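PDB 3C6C: 3-keto-5-aminohexanoate cleavage enzyme from Ralstonia eutropha, which probably cleaves 3-keto-5-aminohexanoate or a related beta-keto acid with the help of a bound divalent metal. Local coordinates for residues A[58-66]-A[300-310]; A[240-251]-A[260-271]. One frame throughout, in Å; residues are numbered along the deposited sequence. Where two conformers were deposited one is given.

Contact 1. Residues A[58-66]-A[300-310]. With NI (nickel (II) ion), chain B.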
loop_
_atom_site.group_PDB
_atom_site.type_symbol
_atom_site.label_atom_id
_atom_site.label_comp_id
_atom_site.label_asym_id
_atom_site.label_seq_id
_atom_site.Cartn_x
_atom_site.Cartn_y
_atom_site.Cartn_z
ATOM N N ALA A 58 -11.388 34.052 -3.339
ATOM C CA ALA A 58 -10.103 34.625 -3.767
ATOM C C ALA A 58 -9.458 35.407 -2.628
ATOM O O ALA A 58 -8.270 35.287 -2.329
ATOM C CB ALA A 58 -10.291 35.540 -5.014
ATOM N N LYS A 59 -10.275 36.232 -1.987
ATOM C CA LYS A 59 -9.778 37.111 -0.947
ATOM C C LYS A 59 -9.276 36.311 0.258
ATOM O O LYS A 59 -8.411 36.752 1.008
ATOM C CB LYS A 59 -10.836 38.134 -0.524
ATOM C CG LYS A 59 -10.993 39.252 -1.514
ATOM C CD LYS A 59 -12.144 40.158 -1.118
ATOM C CE LYS A 59 -12.352 41.323 -2.085
ATOM N NZ LYS A 59 -13.598 42.086 -1.715
ATOM N N ALA A 60 -9.840 35.124 0.433
ATOM C CA ALA A 60 -9.421 34.222 1.522
ATOM C C ALA A 60 -8.159 33.408 1.158
ATOM O O ALA A 60 -7.576 32.742 2.016
ATOM C CB ALA A 60 -10.554 33.297 1.938
ATOM N N GLY A 61 -7.768 33.479 -0.115
ATOM C CA GLY A 61 -6.549 32.867 -0.636
ATOM C C GLY A 61 -6.681 31.782 -1.704
ATOM O O GLY A 61 -5.702 31.159 -2.097
ATOM N N ALA A 62 -7.883 31.556 -2.200
ATOM C CA ALA A 62 -8.104 30.526 -3.234
ATOM C C ALA A 62 -7.370 30.867 -4.535
ATOM O O ALA A 62 -7.307 32.022 -4.955
ATOM C CB ALA A 62 -9.592 30.279 -3.486
ATOM N N SER A 63 -6.843 29.819 -5.150
ATOM C CA SER A 63 -6.078 29.921 -6.401
ATOM C C SER A 63 -7.005 29.929 -7.622
ATOM O O SER A 63 -6.740 30.589 -8.624
ATOM C CB SER A 63 -5.104 28.743 -6.563
ATOM O OG SER A 63 -4.496 28.354 -5.332
ATOM N N VAL A 64 -8.048 29.121 -7.502
ATOM C CA VAL A 64 -8.987 28.797 -8.566
ATOM C C VAL A 64 -10.414 28.757 -8.006
ATOM O O VAL A 64 -10.628 28.317 -6.859
ATOM C CB VAL A 64 -8.649 27.391 -9.223
ATOM C CG1 VAL A 64 -9.535 27.120 -10.454
ATOM C CG2 VAL A 64 -7.139 27.269 -9.607
ATOM N N ALA A 65 -11.368 29.193 -8.823
ATOM C CA ALA A 65 -12.816 29.065 -8.547
ATOM C C ALA A 65 -13.454 28.110 -9.549
ATOM O O ALA A 65 -13.364 28.331 -10.765
ATOM C CB ALA A 65 -13.532 30.433 -8.600
ATOM N N HIS A 66 -14.079 27.075 -9.015
ATOM C CA HIS A 66 -14.870 26.123 -9.807
ATOM C C HIS A 66 -16.340 26.521 -9.739
ATOM O O HIS A 66 -16.949 26.619 -8.676
ATOM C CB HIS A 66 -14.636 24.683 -9.351
ATOM C CG HIS A 66 -15.469 23.673 -10.076
ATOM N ND1 HIS A 66 -15.221 23.284 -11.378
ATOM C CD2 HIS A 66 -16.598 23.024 -9.700
ATOM C CE1 HIS A 66 -16.122 22.381 -11.741
ATOM N NE2 HIS A 66 -16.967 22.206 -10.738
ATOM N N VAL A 300 -0.417 28.255 0.198
ATOM C CA VAL A 300 -1.427 28.199 -0.835
ATOM C C VAL A 300 -0.998 29.086 -1.997
ATOM O O VAL A 300 -0.705 30.274 -1.836
ATOM C CB VAL A 300 -2.814 28.600 -0.338
ATOM C CG1 VAL A 300 -3.801 28.569 -1.512
ATOM C CG2 VAL A 300 -3.283 27.665 0.834
ATOM N N ALA A 301 -0.973 28.471 -3.168
ATOM C CA ALA A 301 -0.624 29.187 -4.403
ATOM C C ALA A 301 -1.553 30.368 -4.668
ATOM O O ALA A 301 -2.770 30.245 -4.639
ATOM C CB ALA A 301 -0.618 28.219 -5.623
ATOM N N THR A 302 -0.949 31.502 -4.971
ATOM C CA THR A 302 -1.712 32.628 -5.527
ATOM C C THR A 302 -2.203 32.181 -6.916
ATOM O O THR A 302 -1.690 31.203 -7.469
ATOM C CB THR A 302 -0.878 33.922 -5.679
ATOM O OG1 THR A 302 0.116 33.712 -6.678
ATOM C CG2 THR A 302 -0.195 34.347 -4.350
ATOM N N PRO A 303 -3.181 32.898 -7.508
ATOM C CA PRO A 303 -3.636 32.533 -8.851
ATOM C C PRO A 303 -2.504 32.475 -9.873
ATOM O O PRO A 303 -2.407 31.528 -10.662
ATOM C CB PRO A 303 -4.664 33.625 -9.164
ATOM C CG PRO A 303 -5.277 33.897 -7.806
ATOM C CD PRO A 303 -4.140 33.824 -6.847
ATOM N N ASP A 304 -1.597 33.434 -9.782
ATOM C CA ASP A 304 -0.468 33.500 -10.737
ATOM C C ASP A 304 0.530 32.371 -10.517
ATOM O O ASP A 304 1.081 31.785 -11.461
ATOM C CB ASP A 304 0.222 34.858 -10.676
ATOM C CG ASP A 304 -0.462 35.911 -11.553
ATOM O OD1 ASP A 304 -1.325 35.581 -12.408
ATOM O OD2 ASP A 304 -0.109 37.092 -11.362
ATOM N N GLU A 305 0.758 32.039 -9.252
ATOM C CA GLU A 305 1.605 30.888 -8.908
ATOM C C GLU A 305 1.002 29.586 -9.430
ATOM O O GLU A 305 1.713 28.693 -9.930
ATOM C CB GLU A 305 1.842 30.790 -7.388
ATOM C CG GLU A 305 2.799 31.855 -6.892
ATOM C CD GLU A 305 2.869 31.994 -5.387
ATOM O OE1 GLU A 305 1.977 31.510 -4.680
ATOM O OE2 GLU A 305 3.842 32.601 -4.903
ATOM N N ALA A 306 -0.321 29.475 -9.304
ATOM C CA ALA A 306 -1.034 28.287 -9.783
ATOM C C ALA A 306 -0.945 28.212 -11.304
ATOM O O ALA A 306 -0.742 27.153 -11.893
ATOM C CB ALA A 306 -2.501 28.308 -9.336
ATOM N N ARG A 307 -1.059 29.370 -11.942
ATOM C CA ARG A 307 -0.916 29.418 -13.414
ATOM C C ARG A 307 0.458 28.898 -13.813
ATOM O O ARG A 307 0.597 28.057 -14.704
ATOM C CB ARG A 307 -1.101 30.830 -13.979
ATOM C CG ARG A 307 -2.535 31.329 -13.930
ATOM C CD ARG A 307 -2.708 32.735 -14.497
ATOM N NE ARG A 307 -4.132 33.108 -14.473
ATOM C CZ ARG A 307 -4.701 33.960 -13.627
ATOM N NH1 ARG A 307 -4.000 34.627 -12.732
ATOM N NH2 ARG A 307 -6.002 34.156 -13.697
ATOM N N ASP A 308 1.478 29.363 -13.108
ATOM C CA ASP A 308 2.859 28.937 -13.408
ATOM C C ASP A 308 3.054 27.413 -13.244
ATOM O O ASP A 308 3.697 26.747 -14.086
ATOM C CB ASP A 308 3.874 29.701 -12.542
ATOM C CG ASP A 308 3.965 31.180 -12.898
ATOM O OD1 ASP A 308 3.508 31.595 -14.008
ATOM O OD2 ASP A 308 4.508 31.938 -12.054
ATOM N N ILE A 309 2.504 26.874 -12.157
ATOM C CA ILE A 309 2.557 25.438 -11.851
ATOM C C ILE A 309 1.875 24.627 -12.977
ATOM O O ILE A 309 2.366 23.577 -13.400
ATOM C CB ILE A 309 1.973 25.124 -10.436
ATOM C CG1 ILE A 309 2.907 25.666 -9.353
ATOM C CG2 ILE A 309 1.705 23.624 -10.246
ATOM C CD1 ILE A 309 2.224 25.887 -7.973
HETATM N N MSE A 310 0.809 25.186 -13.527
HETATM C CA MSE A 310 -0.043 24.474 -14.494
HETATM C C MSE A 310 0.371 24.752 -15.925
HETATM O O MSE A 310 -0.176 24.195 -16.870
HETATM C CB MSE A 310 -1.531 24.834 -14.310
HETATM C CG MSE A 310 -2.112 24.227 -13.039
HETATM SE SE MSE A 310 -4.000 24.523 -12.920
HETATM C CE MSE A 310 -3.982 26.132 -12.245
HETATM NI NI NI B . -18.524 20.624 -10.315
HETATM O O HOH W 1 -3.242 32.158 -1.809
HETATM O O HOH W 2 -19.903 18.940 -10.088
HETATM O O HOH W 3 -18.234 19.837 -12.241
HETATM O O HOH W 4 -16.892 18.918 -9.908
#
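Ser63 OG donates a hydrogen bond of 2.7 Å to Ala301 O, the one direct bond between the 58-66 and 300-310 segments, at the N-terminal end of a beta-strand in a TIM beta/alpha barrel. The carbonyl is met at a C=O...donor angle of 135°, with the donor tilted 24° from its plane. A chi1 of -38° swings OG to the backbone-N side of Ser63, opposite its carbonyl carbon, and brings the hydroxyl to Ala301, while Ser63 CB rests on Ala306 CB at 3.8 Å. The same OG is also bonded to Leu26 N, which ties it to the neighbouring strand 23-29. Pro303 lays its ring against Ser63 O, Pro303 CB and Pro303 CG each 3.7 Å away. A water 2.7 Å from Gly61 O and 3.2 Å from Val300 O can bridge the segments.

Further out, both backbones are shaped by helix ends. Gly61, at positive phi, closes helix 47-60 in a Schellman motif and so turns the chain into strand 64-70. On the other segment Thr302 and Glu305 form a capping box that starts helix 303-310: Glu305 N donates to Thr302 OG1, and Thr302 N to Glu305 OE1. One turn along, Arg307 bridges to Asp304 and to Asp97 and Glu142 outside the segments. Where the helix reaches Val64, the selenomethionine at Met310 ends the contact, its CE 4.3 Å from Val64 CG2.

Contact 2. Residues A[240-251]-A[260-271]. With NI (nickel (II) ion), chain B.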
loop_
_atom_site.group_PDB
_atom_site.type_symbol
_atom_site.label_atom_id
_atom_site.label_comp_id
_atom_site.label_asym_id
_atom_site.label_seq_id
_atom_site.Cartn_x
_atom_site.Cartn_y
_atom_site.Cartn_z
ATOM N N GLN A 240 -0.123 17.373 -12.783
ATOM C CA GLN A 240 -0.615 17.887 -11.505
ATOM C C GLN A 240 -1.863 17.094 -11.155
ATOM O O GLN A 240 -2.646 16.732 -12.048
ATOM C CB GLN A 240 -0.951 19.382 -11.591
ATOM C CG GLN A 240 0.248 20.291 -11.586
ATOM C CD GLN A 240 1.058 20.189 -10.311
ATOM O OE1 GLN A 240 0.509 20.250 -9.216
ATOM N NE2 GLN A 240 2.374 20.047 -10.444
ATOM N N TRP A 241 -2.016 16.771 -9.871
ATOM C CA TRP A 241 -3.208 16.060 -9.403
ATOM C C TRP A 241 -3.765 16.691 -8.145
ATOM O O TRP A 241 -3.052 17.343 -7.372
ATOM C CB TRP A 241 -2.968 14.554 -9.193
ATOM C CG TRP A 241 -2.091 14.219 -8.063
ATOM C CD1 TRP A 241 -0.735 14.177 -8.070
ATOM C CD2 TRP A 241 -2.496 13.925 -6.721
ATOM N NE1 TRP A 241 -0.262 13.859 -6.817
ATOM C CE2 TRP A 241 -1.326 13.707 -5.970
ATOM C CE3 TRP A 241 -3.734 13.831 -6.082
ATOM C CZ2 TRP A 241 -1.358 13.403 -4.604
ATOM C CZ3 TRP A 241 -3.760 13.491 -4.739
ATOM C CH2 TRP A 241 -2.581 13.307 -4.012
ATOM N N ALA A 242 -5.061 16.506 -8.000
ATOM C CA ALA A 242 -5.829 16.927 -6.811
ATOM C C ALA A 242 -6.761 15.801 -6.388
ATOM O O ALA A 242 -6.987 14.854 -7.123
ATOM C CB ALA A 242 -6.607 18.185 -7.125
ATOM N N ALA A 243 -7.276 15.920 -5.175
ATOM C CA ALA A 243 -8.263 14.991 -4.653
ATOM C C ALA A 243 -9.155 15.767 -3.703
ATOM O O ALA A 243 -8.695 16.708 -3.052
ATOM C CB ALA A 243 -7.574 13.814 -3.930
ATOM N N PHE A 244 -10.428 15.427 -3.688
ATOM C CA PHE A 244 -11.340 16.043 -2.716
ATOM C C PHE A 244 -12.409 15.084 -2.227
ATOM O O PHE A 244 -12.667 14.068 -2.828
ATOM C CB PHE A 244 -11.948 17.309 -3.315
ATOM C CG PHE A 244 -13.021 17.064 -4.329
ATOM C CD1 PHE A 244 -12.718 16.941 -5.662
ATOM C CD2 PHE A 244 -14.359 16.982 -3.944
ATOM C CE1 PHE A 244 -13.701 16.745 -6.581
ATOM C CE2 PHE A 244 -15.364 16.763 -4.872
ATOM C CZ PHE A 244 -15.035 16.657 -6.199
ATOM N N GLY A 245 -12.968 15.429 -1.082
ATOM C CA GLY A 245 -14.078 14.731 -0.515
ATOM C C GLY A 245 -15.292 15.610 -0.247
ATOM O O GLY A 245 -15.293 16.846 -0.341
ATOM N N ILE A 246 -16.335 14.911 0.113
ATOM C CA ILE A 246 -17.667 15.479 0.308
ATOM C C ILE A 246 -18.039 15.474 1.791
ATOM O O ILE A 246 -17.663 14.568 2.538
ATOM C CB ILE A 246 -18.706 14.628 -0.484
ATOM C CG1 ILE A 246 -18.323 14.519 -1.972
ATOM C CG2 ILE A 246 -20.112 15.184 -0.316
ATOM C CD1 ILE A 246 -18.236 15.849 -2.669
ATOM N N GLY A 247 -18.783 16.490 2.190
ATOM C CA GLY A 247 -19.279 16.596 3.556
ATOM C C GLY A 247 -18.184 16.522 4.602
ATOM O O GLY A 247 -17.213 17.272 4.567
ATOM N N ARG A 248 -18.342 15.573 5.521
ATOM C CA ARG A 248 -17.404 15.429 6.634
ATOM C C ARG A 248 -16.033 14.981 6.182
ATOM O O ARG A 248 -15.043 15.083 6.938
ATOM C CB ARG A 248 -17.950 14.486 7.710
ATOM C CG ARG A 248 -19.049 15.150 8.535
ATOM N N ASP A 249 -15.961 14.480 4.948
ATOM C CA ASP A 249 -14.672 14.098 4.369
ATOM C C ASP A 249 -13.917 15.210 3.649
ATOM O O ASP A 249 -12.794 15.020 3.236
ATOM C CB ASP A 249 -14.823 12.904 3.435
ATOM C CG ASP A 249 -15.126 11.632 4.203
ATOM O OD1 ASP A 249 -14.550 11.424 5.274
ATOM O OD2 ASP A 249 -15.967 10.874 3.736
ATOM N N GLN A 250 -14.505 16.382 3.583
ATOM C CA GLN A 250 -13.888 17.481 2.829
ATOM C C GLN A 250 -12.527 17.858 3.430
ATOM O O GLN A 250 -11.502 17.897 2.714
ATOM C CB GLN A 250 -14.808 18.694 2.809
ATOM C CG GLN A 250 -14.162 19.970 2.218
ATOM C CD GLN A 250 -15.192 21.068 2.006
ATOM O OE1 GLN A 250 -15.585 21.754 2.953
ATOM N NE2 GLN A 250 -15.663 21.208 0.753
HETATM N N MSE A 251 -12.513 18.175 4.726
HETATM C CA MSE A 251 -11.247 18.634 5.360
HETATM C C MSE A 251 -10.182 17.512 5.459
HETATM O O MSE A 251 -9.022 17.748 5.122
HETATM C CB MSE A 251 -11.487 19.350 6.694
HETATM C CG MSE A 251 -12.169 20.700 6.519
HETATM SE SE MSE A 251 -11.249 22.007 5.392
HETATM C CE MSE A 251 -12.705 23.193 4.975
ATOM N N LEU A 260 0.395 14.387 0.455
ATOM C CA LEU A 260 0.827 13.399 -0.581
ATOM C C LEU A 260 1.321 14.055 -1.867
ATOM O O LEU A 260 1.656 13.370 -2.838
ATOM C CB LEU A 260 -0.291 12.385 -0.852
ATOM C CG LEU A 260 -0.513 11.357 0.274
ATOM C CD1 LEU A 260 -1.762 10.519 -0.073
ATOM C CD2 LEU A 260 0.764 10.496 0.523
ATOM N N GLY A 261 1.368 15.381 -1.845
ATOM C CA GLY A 261 1.867 16.195 -2.971
ATOM C C GLY A 261 0.842 16.630 -3.994
ATOM O O GLY A 261 1.166 17.150 -5.082
ATOM N N GLY A 262 -0.414 16.423 -3.627
ATOM C CA GLY A 262 -1.555 16.842 -4.473
ATOM C C GLY A 262 -2.063 18.227 -4.149
ATOM O O GLY A 262 -1.692 18.852 -3.158
ATOM N N ASN A 263 -2.864 18.734 -5.070
ATOM C CA ASN A 263 -3.577 19.978 -4.850
ATOM C C ASN A 263 -4.929 19.652 -4.247
ATOM O O ASN A 263 -5.271 18.488 -4.081
ATOM C CB ASN A 263 -3.671 20.728 -6.156
ATOM C CG ASN A 263 -2.287 21.046 -6.689
ATOM O OD1 ASN A 263 -1.482 21.655 -5.986
ATOM N ND2 ASN A 263 -1.966 20.531 -7.878
ATOM N N VAL A 264 -5.653 20.701 -3.869
ATOM C CA VAL A 264 -6.827 20.567 -3.014
ATOM C C VAL A 264 -8.024 21.373 -3.472
ATOM O O VAL A 264 -7.920 22.267 -4.291
ATOM C CB VAL A 264 -6.499 20.927 -1.523
ATOM C CG1 VAL A 264 -5.237 20.147 -1.068
ATOM C CG2 VAL A 264 -6.333 22.421 -1.314
ATOM N N ARG A 265 -9.173 21.017 -2.890
ATOM C CA ARG A 265 -10.447 21.642 -3.207
ATOM C C ARG A 265 -11.356 21.618 -1.981
ATOM O O ARG A 265 -11.454 20.615 -1.263
ATOM C CB ARG A 265 -11.085 20.944 -4.421
ATOM C CG ARG A 265 -12.575 21.127 -4.579
ATOM C CD ARG A 265 -13.074 20.694 -5.920
ATOM N NE ARG A 265 -14.492 20.349 -5.871
ATOM C CZ ARG A 265 -15.269 20.191 -6.923
ATOM N NH1 ARG A 265 -14.782 20.386 -8.142
ATOM N NH2 ARG A 265 -16.508 19.801 -6.758
ATOM N N VAL A 266 -11.964 22.770 -1.755
ATOM C CA VAL A 266 -13.060 22.931 -0.820
ATOM C C VAL A 266 -14.197 23.705 -1.460
ATOM O O VAL A 266 -14.146 24.023 -2.645
ATOM C CB VAL A 266 -12.589 23.591 0.524
ATOM C CG1 VAL A 266 -11.506 22.709 1.213
ATOM C CG2 VAL A 266 -12.100 25.043 0.361
ATOM N N GLY A 267 -15.227 23.990 -0.662
ATOM C CA GLY A 267 -16.374 24.756 -1.154
ATOM C C GLY A 267 -17.739 24.183 -0.872
ATOM O O GLY A 267 -17.896 23.011 -0.602
ATOM N N LEU A 268 -18.736 25.056 -1.018
ATOM C CA LEU A 268 -20.132 24.711 -0.743
ATOM C C LEU A 268 -20.715 23.696 -1.738
ATOM O O LEU A 268 -21.749 23.085 -1.465
ATOM C CB LEU A 268 -21.003 25.975 -0.682
ATOM C CG LEU A 268 -20.690 26.957 0.443
ATOM C CD1 LEU A 268 -21.599 28.184 0.304
ATOM C CD2 LEU A 268 -20.860 26.273 1.792
ATOM N N GLU A 269 -20.050 23.541 -2.888
ATOM C CA GLU A 269 -20.427 22.512 -3.853
ATOM C C GLU A 269 -20.351 21.129 -3.202
ATOM O O GLU A 269 -21.137 20.223 -3.502
ATOM C CB GLU A 269 -19.535 22.556 -5.110
ATOM C CG GLU A 269 -19.763 21.387 -6.044
ATOM C CD GLU A 269 -19.231 21.642 -7.447
ATOM O OE1 GLU A 269 -18.933 22.802 -7.800
ATOM O OE2 GLU A 269 -19.103 20.664 -8.195
ATOM N N ASP A 270 -19.406 20.985 -2.280
ATOM C CA ASP A 270 -19.016 19.681 -1.720
ATOM C C ASP A 270 -19.430 19.450 -0.262
ATOM O O ASP A 270 -19.500 18.321 0.188
ATOM C CB ASP A 270 -17.501 19.482 -1.799
ATOM C CG ASP A 270 -16.963 19.573 -3.197
ATOM O OD1 ASP A 270 -17.693 19.202 -4.156
ATOM O OD2 ASP A 270 -15.785 20.011 -3.337
ATOM N N ASN A 271 -19.676 20.542 0.444
ATOM C CA ASN A 271 -19.952 20.527 1.867
ATOM C C ASN A 271 -20.552 21.836 2.309
ATOM O O ASN A 271 -19.979 22.883 2.050
ATOM C CB ASN A 271 -18.639 20.313 2.641
ATOM C CG ASN A 271 -18.797 20.569 4.125
ATOM O OD1 ASN A 271 -19.750 20.090 4.755
ATOM N ND2 ASN A 271 -17.868 21.303 4.686
HETATM NI NI NI B . -18.524 20.624 -10.315
HETATM O O HOH W 5 0.353 17.618 -7.925
HETATM O O HOH W 6 2.599 13.627 -5.946
HETATM O O HOH W 7 -9.109 18.615 -1.234
HETATM O O HOH W 8 -11.727 17.994 -0.034
HETATM O O HOH W 9 -14.352 19.384 -1.137
HETATM O O HOH W 4 -16.892 18.918 -9.908
HETATM O O HOH W 2 -19.903 18.940 -10.088
HETATM O O HOH W 3 -18.234 19.837 -12.241
#
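Phe244 and Arg265 run side by side in the same direction, the guanidinium lying flat on the ring with planes 14° apart. This is a cation-pi stack: Arg265 CZ stands over the ring face, 3.9 Å from the centroid. Phe244 chi1 of 76° sets the ring between its own backbone N and carbonyl carbon, so that one face meets the extended arginine. Asp270 fixes the guanidinium's rotation side-on, its two oxygens taking NE and NH2 through syn lone pairs in the guanidinium plane.

Trp241 instead receives backbone, Gly262 CA sitting over its six-membered ring at 3.5 Å from the centroid. Beside it, Asn263 ND2 donates to Gln240 OE1 in the carbonyl plane, though the two amides are oblique to each other. Asn263 N also bonds Trp241 O at 2.7 Å, part of a single beta bridge. The amides of Gln250 and Asn271 are nearly perpendicular, 79° apart, so Asn271 ND2 reaches Gln250 OE1 from above its carbonyl plane; that nitrogen also bonds Tyr273 O. Gln250 NE2 turns to Gly267 O, opposite in face to Asp270 N.

Strand 240-244, helix 250-260 and strand 264-266 make a right-handed beta-alpha-beta crossover of the TIM barrel, with Glu269 in the loop after its last strand binding nickel.

The two contacts, with centres about 15 Å apart, reach one barrel sheet and meet at the nickel site. Contact 1 supplies His66, whose NE2 lies 2.3 Å from the metal; contact 2 supplies Glu269, whose OE2 lies at 2.2 Å. His68 and three waters complete the six ligands. At this junction His66 CD2 is 3.0 Å from Glu269 OE1 and 3.6 Å from Arg265 NH1, so the stacked arginine of contact 2 packs against the metal-binding histidine. Away from the metal, Ile309 CG2 touches Gln240 CD at 3.5 Å. Ser63 precedes strand 64-70, so the 58-66/300-310 pairing lies at its N-terminal end, while His66, further along that strand, reaches the metal.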